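Local atomic coordinates of GDSL-esterase (Pseudoalteromonas sp., PDB entry 3HP4), a protein that hydrolyses esters as a psychrotrophic GDSL-family (SGNH) esterase, captured here with covalently bound monoethylphosphonate, and possibly acts on lysophospholipids. Residues Arg56-Leu61 with Val96-Ala101; Leu146-Lys151 with Arg171-Asp176; Thr106-Ile111 with Thr130-Asp135. All blocks are in the same frame, centred on the assembly; numbering follows the deposited sequence.

Interaction 1: residues Arg56-Leu61 with Val96-Ala101; sequences RRLDAL and VKKSQA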
loop_
_atom_site.group_PDB
_atom_site.type_symbol
_atom_site.label_atom_id
_atom_site.label_comp_id
_atom_site.label_asym_id
_atom_site.label_seq_id
_atom_site.Cartn_x
_atom_site.Cartn_y
_atom_site.Cartn_z
ATOM N N ARG A 56 4.647 -13.915 -5.214
ATOM C CA ARG A 56 5.777 -14.587 -5.821
ATOM C C ARG A 56 7.116 -13.918 -5.511
ATOM O O ARG A 56 8.161 -14.545 -5.620
ATOM C CB ARG A 56 5.590 -14.643 -7.351
ATOM C CG ARG A 56 4.486 -15.572 -7.816
ATOM C CD ARG A 56 4.438 -15.633 -9.367
ATOM N NE ARG A 56 3.540 -14.614 -9.928
ATOM C CZ ARG A 56 2.226 -14.770 -10.111
ATOM N NH1 ARG A 56 1.624 -15.918 -9.791
ATOM N NH2 ARG A 56 1.504 -13.776 -10.624
ATOM N N ARG A 57 7.101 -12.654 -5.107
ATOM C CA ARG A 57 8.319 -11.877 -4.847
ATOM C C ARG A 57 8.677 -11.772 -3.374
ATOM O O ARG A 57 9.808 -11.405 -3.023
ATOM C CB ARG A 57 8.095 -10.446 -5.408
ATOM C CG ARG A 57 8.110 -10.372 -6.927
ATOM C CD ARG A 57 7.528 -9.079 -7.473
ATOM N NE ARG A 57 8.166 -7.966 -6.816
ATOM C CZ ARG A 57 7.535 -6.959 -6.190
ATOM N NH1 ARG A 57 6.202 -6.833 -6.137
ATOM N NH2 ARG A 57 8.309 -6.078 -5.607
ATOM N N LEU A 58 7.710 -12.021 -2.482
ATOM C CA LEU A 58 7.921 -11.569 -1.122
ATOM C C LEU A 58 8.978 -12.355 -0.369
ATOM O O LEU A 58 9.722 -11.748 0.419
ATOM C CB LEU A 58 6.564 -11.566 -0.368
ATOM C CG LEU A 58 6.703 -11.079 1.075
ATOM C CD1 LEU A 58 7.182 -9.642 1.211
ATOM C CD2 LEU A 58 5.308 -11.205 1.796
ATOM N N ASP A 59 9.050 -13.661 -0.550
ATOM C CA ASP A 59 10.076 -14.400 0.184
ATOM C C ASP A 59 11.461 -13.829 -0.071
ATOM O O ASP A 59 12.255 -13.663 0.867
ATOM C CB ASP A 59 10.105 -15.884 -0.222
ATOM C CG ASP A 59 8.902 -16.687 0.280
ATOM O OD1 ASP A 59 8.332 -16.392 1.333
ATOM O OD2 ASP A 59 8.579 -17.687 -0.414
ATOM N N ALA A 60 11.753 -13.555 -1.333
ATOM C CA ALA A 60 13.071 -12.992 -1.659
ATOM C C ALA A 60 13.297 -11.627 -1.059
ATOM O O ALA A 60 14.395 -11.345 -0.564
ATOM C CB ALA A 60 13.267 -12.985 -3.152
ATOM N N LEU A 61 12.266 -10.753 -1.054
ATOM C CA LEU A 61 12.415 -9.450 -0.422
ATOM C C LEU A 61 12.636 -9.539 1.084
ATOM O O LEU A 61 13.412 -8.793 1.659
ATOM C CB LEU A 61 11.179 -8.548 -0.669
ATOM C CG LEU A 61 11.008 -8.191 -2.115
ATOM C CD1 LEU A 61 9.567 -7.649 -2.332
ATOM C CD2 LEU A 61 12.005 -7.136 -2.505
ATOM N N VAL A 96 0.531 -11.517 4.230
ATOM C CA VAL A 96 0.622 -11.115 5.637
ATOM C C VAL A 96 1.273 -12.198 6.453
ATOM O O VAL A 96 2.184 -11.912 7.262
ATOM C CB VAL A 96 -0.794 -10.809 6.168
ATOM C CG1 VAL A 96 -0.727 -10.582 7.641
ATOM C CG2 VAL A 96 -1.368 -9.553 5.450
ATOM N N LYS A 97 0.878 -13.452 6.286
ATOM C CA LYS A 97 1.425 -14.517 7.104
ATOM C C LYS A 97 2.889 -14.749 6.822
ATOM O O LYS A 97 3.659 -15.016 7.751
ATOM C CB LYS A 97 0.636 -15.813 6.988
ATOM C CG LYS A 97 -0.727 -15.626 7.613
ATOM C CD LYS A 97 -1.503 -16.899 7.722
ATOM C CE LYS A 97 -2.725 -16.727 8.650
ATOM N NZ LYS A 97 -3.362 -18.069 8.879
ATOM N N LYS A 98 3.346 -14.605 5.577
ATOM C CA LYS A 98 4.783 -14.741 5.285
ATOM C C LYS A 98 5.561 -13.613 5.975
ATOM O O LYS A 98 6.624 -13.849 6.579
ATOM C CB LYS A 98 5.026 -14.629 3.776
ATOM C CG LYS A 98 4.763 -15.828 2.964
ATOM C CD LYS A 98 5.100 -15.486 1.482
ATOM C CE LYS A 98 4.800 -16.643 0.535
ATOM N NZ LYS A 98 5.728 -17.778 0.702
ATOM N N SER A 99 5.040 -12.400 5.939
ATOM C CA SER A 99 5.706 -11.305 6.613
ATOM C C SER A 99 5.791 -11.511 8.119
ATOM O O SER A 99 6.866 -11.307 8.734
ATOM C CB SER A 99 5.016 -9.977 6.288
ATOM O OG SER A 99 4.944 -9.715 4.897
ATOM N N GLN A 100 4.692 -11.948 8.730
ATOM C CA GLN A 100 4.673 -12.191 10.164
ATOM C C GLN A 100 5.603 -13.333 10.542
ATOM O O GLN A 100 6.277 -13.278 11.582
ATOM C CB GLN A 100 3.227 -12.470 10.619
ATOM C CG GLN A 100 2.343 -11.237 10.480
ATOM C CD GLN A 100 0.899 -11.518 10.794
ATOM O OE1 GLN A 100 0.417 -12.657 10.586
ATOM N NE2 GLN A 100 0.165 -10.518 11.271
ATOM N N ALA A 101 5.669 -14.382 9.712
ATOM C CA ALA A 101 6.559 -15.505 9.988
ATOM C C ALA A 101 7.997 -15.068 9.922
ATOM O O ALA A 101 8.844 -15.682 10.579
ATOM C CB ALA A 101 6.311 -16.627 9.001
#

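Interaction 2: residues Leu146-Lys151 with Arg171-Asp176; sequences LDIAGK and RDEMYD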
loop_
_atom_site.group_PDB
_atom_site.type_symbol
_atom_site.label_atom_id
_atom_site.label_comp_id
_atom_site.label_asym_id
_atom_site.label_seq_id
_atom_site.Cartn_x
_atom_site.Cartn_y
_atom_site.Cartn_z
ATOM N N LEU A 146 -8.490 8.325 -0.963
ATOM C CA LEU A 146 -9.858 8.810 -0.773
ATOM C C LEU A 146 -10.024 10.314 -0.867
ATOM O O LEU A 146 -10.993 10.809 -1.396
ATOM C CB LEU A 146 -10.397 8.310 0.578
ATOM C CG LEU A 146 -10.670 6.790 0.598
ATOM C CD1 LEU A 146 -10.850 6.316 2.086
ATOM C CD2 LEU A 146 -11.820 6.412 -0.243
ATOM N N ASP A 147 -9.056 11.028 -0.323
ATOM C CA ASP A 147 -9.074 12.490 -0.299
ATOM C C ASP A 147 -8.319 13.096 -1.460
ATOM O O ASP A 147 -8.111 14.333 -1.479
ATOM C CB ASP A 147 -8.437 12.998 1.004
ATOM C CG ASP A 147 -9.241 12.631 2.221
ATOM O OD1 ASP A 147 -10.368 12.124 2.066
ATOM O OD2 ASP A 147 -8.726 12.827 3.342
ATOM N N ILE A 148 -7.862 12.275 -2.415
ATOM C CA ILE A 148 -7.062 12.730 -3.546
ATOM C C ILE A 148 -7.866 12.576 -4.830
ATOM O O ILE A 148 -7.937 13.545 -5.653
ATOM C CB ILE A 148 -5.780 11.859 -3.674
ATOM C CG1 ILE A 148 -4.897 11.970 -2.419
ATOM C CG2 ILE A 148 -4.985 12.269 -4.942
ATOM C CD1 ILE A 148 -4.274 13.318 -2.221
ATOM N N ALA A 149 -8.510 11.421 -5.031
ATOM C CA ALA A 149 -9.078 11.059 -6.348
ATOM C C ALA A 149 -10.198 11.944 -6.859
ATOM O O ALA A 149 -10.359 12.043 -8.076
ATOM C CB ALA A 149 -9.520 9.606 -6.383
ATOM N N GLY A 150 -10.901 12.643 -5.965
ATOM C CA GLY A 150 -11.981 13.582 -6.386
ATOM C C GLY A 150 -11.512 14.990 -6.742
ATOM O O GLY A 150 -12.334 15.835 -7.105
ATOM N N LYS A 151 -10.215 15.245 -6.638
ATOM C CA LYS A 151 -9.601 16.548 -6.930
ATOM C C LYS A 151 -8.879 16.489 -8.262
ATOM O O LYS A 151 -7.804 15.895 -8.376
ATOM C CB LYS A 151 -8.657 16.959 -5.804
ATOM C CG LYS A 151 -9.364 17.435 -4.518
ATOM C CD LYS A 151 -9.731 16.413 -3.556
ATOM C CE LYS A 151 -9.844 17.104 -2.199
ATOM N NZ LYS A 151 -10.291 16.164 -1.182
ATOM N N ARG A 171 2.210 12.046 1.139
ATOM C CA ARG A 171 3.293 11.951 2.110
ATOM C C ARG A 171 2.732 12.279 3.474
ATOM O O ARG A 171 3.019 11.547 4.440
ATOM C CB ARG A 171 4.346 12.987 1.751
ATOM C CG ARG A 171 5.411 13.167 2.865
ATOM C CD ARG A 171 6.205 14.489 2.683
ATOM N NE ARG A 171 5.299 15.618 2.889
ATOM C CZ ARG A 171 5.439 16.807 2.333
ATOM N NH1 ARG A 171 6.455 17.056 1.522
ATOM N NH2 ARG A 171 4.476 17.699 2.541
ATOM N N ASP A 172 1.957 13.350 3.595
ATOM C CA ASP A 172 1.518 13.740 4.926
ATOM C C ASP A 172 0.486 12.768 5.498
ATOM O O ASP A 172 0.485 12.453 6.702
ATOM C CB ASP A 172 1.019 15.159 4.933
ATOM C CG ASP A 172 2.167 16.154 4.711
ATOM O OD1 ASP A 172 3.325 15.805 5.002
ATOM O OD2 ASP A 172 1.911 17.283 4.245
ATOM N N GLU A 173 -0.395 12.190 4.662
ATOM C CA GLU A 173 -1.314 11.168 5.161
ATOM C C GLU A 173 -0.586 9.903 5.589
ATOM O O GLU A 173 -0.977 9.196 6.514
ATOM C CB GLU A 173 -2.381 10.797 4.103
ATOM C CG GLU A 173 -3.331 11.905 3.778
ATOM C CD GLU A 173 -4.384 11.497 2.767
ATOM O OE1 GLU A 173 -5.000 10.391 2.952
ATOM O OE2 GLU A 173 -4.576 12.320 1.810
ATOM N N MET A 174 0.483 9.577 4.867
ATOM C CA MET A 174 1.232 8.390 5.219
ATOM C C MET A 174 2.112 8.606 6.448
ATOM O O MET A 174 2.272 7.685 7.245
ATOM C CB MET A 174 2.017 7.860 4.020
ATOM C CG MET A 174 1.099 7.255 2.941
ATOM S SD MET A 174 -0.024 6.006 3.627
ATOM C CE MET A 174 1.186 4.797 4.000
ATOM N N TYR A 175 2.643 9.818 6.607
ATOM C CA TYR A 175 3.354 10.122 7.855
ATOM C C TYR A 175 2.438 9.860 9.043
ATOM O O TYR A 175 2.812 9.257 10.030
ATOM C CB TYR A 175 3.790 11.592 7.817
ATOM C CG TYR A 175 4.464 12.003 9.086
ATOM C CD1 TYR A 175 5.832 11.751 9.290
ATOM C CD2 TYR A 175 3.753 12.628 10.086
ATOM C CE1 TYR A 175 6.471 12.131 10.489
ATOM C CE2 TYR A 175 4.370 12.989 11.284
ATOM C CZ TYR A 175 5.715 12.745 11.449
ATOM O OH TYR A 175 6.321 13.137 12.648
ATOM N N ASP A 176 1.188 10.346 8.931
ATOM C CA ASP A 176 0.263 10.210 10.041
ATOM C C ASP A 176 -0.169 8.756 10.235
ATOM O O ASP A 176 -0.204 8.264 11.358
ATOM C CB ASP A 176 -0.970 11.060 9.760
ATOM C CG ASP A 176 -0.705 12.559 9.817
ATOM O OD1 ASP A 176 0.330 13.024 10.318
ATOM O OD2 ASP A 176 -1.593 13.327 9.350
HETATM O O HOH W 1 -7.549 9.571 2.030
#

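Interaction 3: residues Thr106-Ile111 with Thr130-Asp135; sequences TALMEI and TQISED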
loop_
_atom_site.group_PDB
_atom_site.type_symbol
_atom_site.label_atom_id
_atom_site.label_comp_id
_atom_site.label_asym_id
_atom_site.label_seq_id
_atom_site.Cartn_x
_atom_site.Cartn_y
_atom_site.Cartn_z
ATOM N N THR A 106 3.055 -6.230 10.440
ATOM C CA THR A 106 2.497 -6.072 9.100
ATOM C C THR A 106 1.277 -5.192 9.123
ATOM O O THR A 106 0.384 -5.360 9.996
ATOM C CB THR A 106 2.157 -7.457 8.532
ATOM O OG1 THR A 106 3.378 -8.233 8.542
ATOM C CG2 THR A 106 1.715 -7.381 7.100
ATOM N N ALA A 107 1.189 -4.276 8.162
ATOM C CA ALA A 107 0.007 -3.433 7.939
ATOM C C ALA A 107 -0.498 -3.684 6.568
ATOM O O ALA A 107 0.258 -4.016 5.629
ATOM C CB ALA A 107 0.387 -1.943 8.114
ATOM N N LEU A 108 -1.809 -3.515 6.411
ATOM C CA LEU A 108 -2.525 -3.696 5.169
ATOM C C LEU A 108 -3.354 -2.459 4.905
ATOM O O LEU A 108 -4.204 -2.124 5.734
ATOM C CB LEU A 108 -3.465 -4.919 5.403
ATOM C CG LEU A 108 -4.301 -5.359 4.255
ATOM C CD1 LEU A 108 -3.469 -5.826 3.022
ATOM C CD2 LEU A 108 -5.267 -6.482 4.674
ATOM N N MET A 109 -3.159 -1.811 3.775
ATOM C CA MET A 109 -4.003 -0.657 3.432
ATOM C C MET A 109 -5.329 -1.101 2.846
ATOM O O MET A 109 -5.374 -1.940 1.919
ATOM C CB MET A 109 -3.266 0.230 2.437
ATOM C CG MET A 109 -3.996 1.561 2.215
ATOM S SD MET A 109 -3.009 2.748 1.316
ATOM C CE MET A 109 -1.821 3.133 2.607
ATOM N N GLU A 110 -6.412 -0.565 3.352
ATOM C CA GLU A 110 -7.773 -0.683 2.784
ATOM C C GLU A 110 -7.723 -0.110 1.358
ATOM O O GLU A 110 -7.127 0.983 1.194
ATOM C CB GLU A 110 -8.775 0.075 3.700
ATOM C CG GLU A 110 -10.194 -0.301 3.385
ATOM C CD GLU A 110 -11.086 0.210 4.411
ATOM O OE1 GLU A 110 -10.838 1.414 4.851
ATOM O OE2 GLU A 110 -11.941 -0.563 4.812
ATOM N N ILE A 111 -8.311 -0.742 0.370
ATOM C CA ILE A 111 -8.321 -0.216 -1.012
ATOM C C ILE A 111 -9.780 -0.068 -1.413
ATOM O O ILE A 111 -10.629 -0.900 -1.011
ATOM C CB ILE A 111 -7.593 -1.150 -1.954
ATOM C CG1 ILE A 111 -6.200 -1.536 -1.492
ATOM C CG2 ILE A 111 -7.522 -0.541 -3.379
ATOM C CD1 ILE A 111 -5.152 -0.341 -1.369
ATOM N N THR A 130 -10.773 -5.716 5.700
ATOM C CA THR A 130 -11.153 -5.812 7.124
ATOM C C THR A 130 -11.129 -7.296 7.530
ATOM O O THR A 130 -10.644 -7.644 8.618
ATOM C CB THR A 130 -12.503 -5.283 7.328
ATOM O OG1 THR A 130 -12.465 -3.888 6.921
ATOM C CG2 THR A 130 -12.930 -5.337 8.781
ATOM N N GLN A 131 -11.655 -8.187 6.718
ATOM C CA GLN A 131 -11.645 -9.616 7.057
ATOM C C GLN A 131 -10.245 -10.186 7.181
ATOM O O GLN A 131 -9.963 -10.949 8.120
ATOM C CB GLN A 131 -12.442 -10.378 5.984
ATOM C CG GLN A 131 -13.936 -9.996 5.991
ATOM C CD GLN A 131 -14.605 -10.357 4.737
ATOM O OE1 GLN A 131 -14.394 -11.465 4.248
ATOM N NE2 GLN A 131 -15.462 -9.474 4.248
ATOM N N ILE A 132 -9.305 -9.753 6.326
ATOM C CA ILE A 132 -7.918 -10.234 6.441
ATOM C C ILE A 132 -7.350 -9.716 7.714
ATOM O O ILE A 132 -6.628 -10.477 8.430
ATOM C CB ILE A 132 -7.114 -9.719 5.254
ATOM C CG1 ILE A 132 -7.605 -10.344 3.953
ATOM C CG2 ILE A 132 -5.617 -9.990 5.435
ATOM C CD1 ILE A 132 -7.234 -9.533 2.710
ATOM N N SER A 133 -7.602 -8.458 8.110
ATOM C CA SER A 133 -7.093 -7.947 9.342
ATOM C C SER A 133 -7.637 -8.735 10.544
ATOM O O SER A 133 -6.893 -9.032 11.482
ATOM C CB SER A 133 -7.473 -6.492 9.424
ATOM O OG SER A 133 -7.086 -6.046 10.673
ATOM N N GLU A 134 -8.915 -9.102 10.536
ATOM C CA GLU A 134 -9.434 -9.917 11.626
ATOM C C GLU A 134 -8.735 -11.263 11.691
ATOM O O GLU A 134 -8.463 -11.747 12.808
ATOM C CB GLU A 134 -10.947 -10.187 11.443
ATOM C CG GLU A 134 -11.856 -8.917 11.634
ATOM C CD GLU A 134 -13.278 -9.200 11.438
ATOM O OE1 GLU A 134 -13.754 -8.987 10.359
ATOM O OE2 GLU A 134 -14.108 -9.399 12.336
ATOM N N ASP A 135 -8.463 -11.852 10.542
ATOM C CA ASP A 135 -7.865 -13.218 10.425
ATOM C C ASP A 135 -6.414 -13.235 10.880
ATOM O O ASP A 135 -5.955 -14.262 11.383
ATOM C CB ASP A 135 -7.960 -13.690 8.959
ATOM C CG ASP A 135 -9.369 -14.161 8.568
ATOM O OD1 ASP A 135 -10.285 -14.109 9.384
ATOM O OD2 ASP A 135 -9.588 -14.553 7.391
#

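Interaction 1: residues Arg56-Leu61 with Val96-Ala101
Helices 51-65 and 85-101 run nearly parallel past Asp-59 and Lys-98, the axes of the two short segments 10.2 Å apart and only 9° apart in direction. These two residues also mark the nearest backbone approach, with CA of Asp-59 lying 7.4 Å from CA of Lys-98.

The main link is a salt bridge. Lys-98 points its CB at the other helix and reaches over with an extended chain that bends only at its last torsion (chi4 -70°), which brings NZ round to the carboxylate. NZ meets OD1 of Asp-59 at 3.0 Å, on the syn side and 24° out of the carboxylate plane. A second, weak bond joins the same NZ to OD2 of Asp-59 at 3.1 Å, so the ammonium group spans both oxygens. The two side chains cross at about a right angle, and CD of Lys-98 passes 3.4 Å from OD1 of Asp-59.

Beneath this polar pair lies Leu-58, whose CD2 sits 4.0 Å from CB of Lys-98 as the two side chains pass one another, running opposite ways. The same methyl comes 3.5 Å from OG of Ser-99, a less certain neighbour because that serine has two conformers. In the modelled conformer, OG of Ser-99 hydrogen-bonds to the carbonyl of Leu-95 one helical turn earlier. Leu-58 also packs on Leu-6 of strand 3-9, and Ser-99 on Val-70 of strand 69-73, placing the buried side of the contact on the central sheet.

Were Lys-98 cut back to an alanine, the carboxylate of Asp-59 would probably lose its mate across the contact, and a gap would open where the methylenes now cross it. The chemistry is therefore divided by depth: a charged clasp toward the protein surface, and leucine packing where the helices settle on the strands.

Interaction 2: residues Leu146-Lys151 with Arg171-Asp176
The loop around Asp-147 approaches helix 166-183 at Glu-173, where the CA atoms of these two residues are 9.6 Å apart. Just past Asp-147 the loop folds into a type I beta turn from Ile-148 to Lys-151, while residues 171-176 are a continuous piece of the helix.

Glu-173 carries the contact from the helix side. Its chain, extended beyond CG, reaches toward the loop and brings OE2 to 4.0 Å from CB of Asp-147. The same oxygen lies 4.2 Å from CD1 of Ile-148, whose side chain runs antiparallel alongside that of Glu-173. No direct hydrogen bond crosses, but a water does the joining: it donates to OE1 of Glu-173 at 2.8 Å and accepts from the backbone N of Asp-147 at 3.2 Å. Asp-147 and Glu-173 each have a second conformer, so this bridge describes one deposited state. In that state OD2 of Asp-147 stands 4.5 Å from OE2 of Glu-173, and the two like charges probably disfavour a closer approach.

Each segment is also braced internally. Lys-151 folds back so that NZ donates to O of Asp-147 at 2.9 Å, from 44° above the carbonyl plane. On the helix, Arg-171 grips the carboxylate of Asp-172 side-on, with NE and NH2 each taking one oxygen.

Ile-148 is buried against Leu-154, Ala-166, Leu-169 and Ile-170. The contact sets the long loop after strand 139-141 beside the C-terminal helix, the connection that in SGNH hydrolases carries the catalytic aspartate and histidine.

Interaction 3: residues Thr106-Ile111 with Thr130-Asp135
In the beta-alpha-beta unit formed by strand 105-109, helix 119-136 and the parallel strand 139-141, Leu-108 of the first strand packs against Ile-132 of the crossover helix.

Apolar packing carries the contact. CB of Leu-108 points at the helix, and with CG anti to N (chi1 -178°) CD2 is carried to Ile-132, the two side chains crossing at about a right angle. Phe-129 also packs on Leu-108, and Thr-93 of helix 85-101 also touches Ile-132.

Polar contact is slight. Glu-110 and Thr-130 run alongside each other in the same direction, with OE2 of Glu-110 4.0 Å from OG1 of Thr-130 and no hydrogen bond between them. Glu-110 has a second conformer, and its OE1 makes a weak hydrogen bond to the hydroxyl of Tyr-112.

The strand backbone bonds to its neighbours in the sheet, Leu-108 with His-139 and Met-141, while O of Ile-111, past the strand's end, is bonded to OG1 of Thr-126 in the helix.

At the closest point CD2 of Leu-108 lies 3.6 Å from CG2 of Ile-132 and 3.8 Å from its CB.

In the fold
From the N terminus the three contacts follow one another in series, with no nesting or crossing. Interaction 1 closes first, joining helices 51-65 and 85-101, with strand 69-73 and helix 76-80 between them in the chain. Interaction 3 comes next and closes the loop from strand 105-109 to helix 119-136. It touches interaction 1 directly, where CB of Ser-99 lies 3.3 Å from OG1 of Thr-106. Interaction 2 closes last, tying residues 146-151 to helix 166-183, on the opposite side of the chain's centre from interaction 1. Its Met-174 SD meets CE of Met-109 at 3.5 Å, so strand 105-109 touches both neighbours, through Thr-106 toward interaction 1 and Met-109 toward interaction 2.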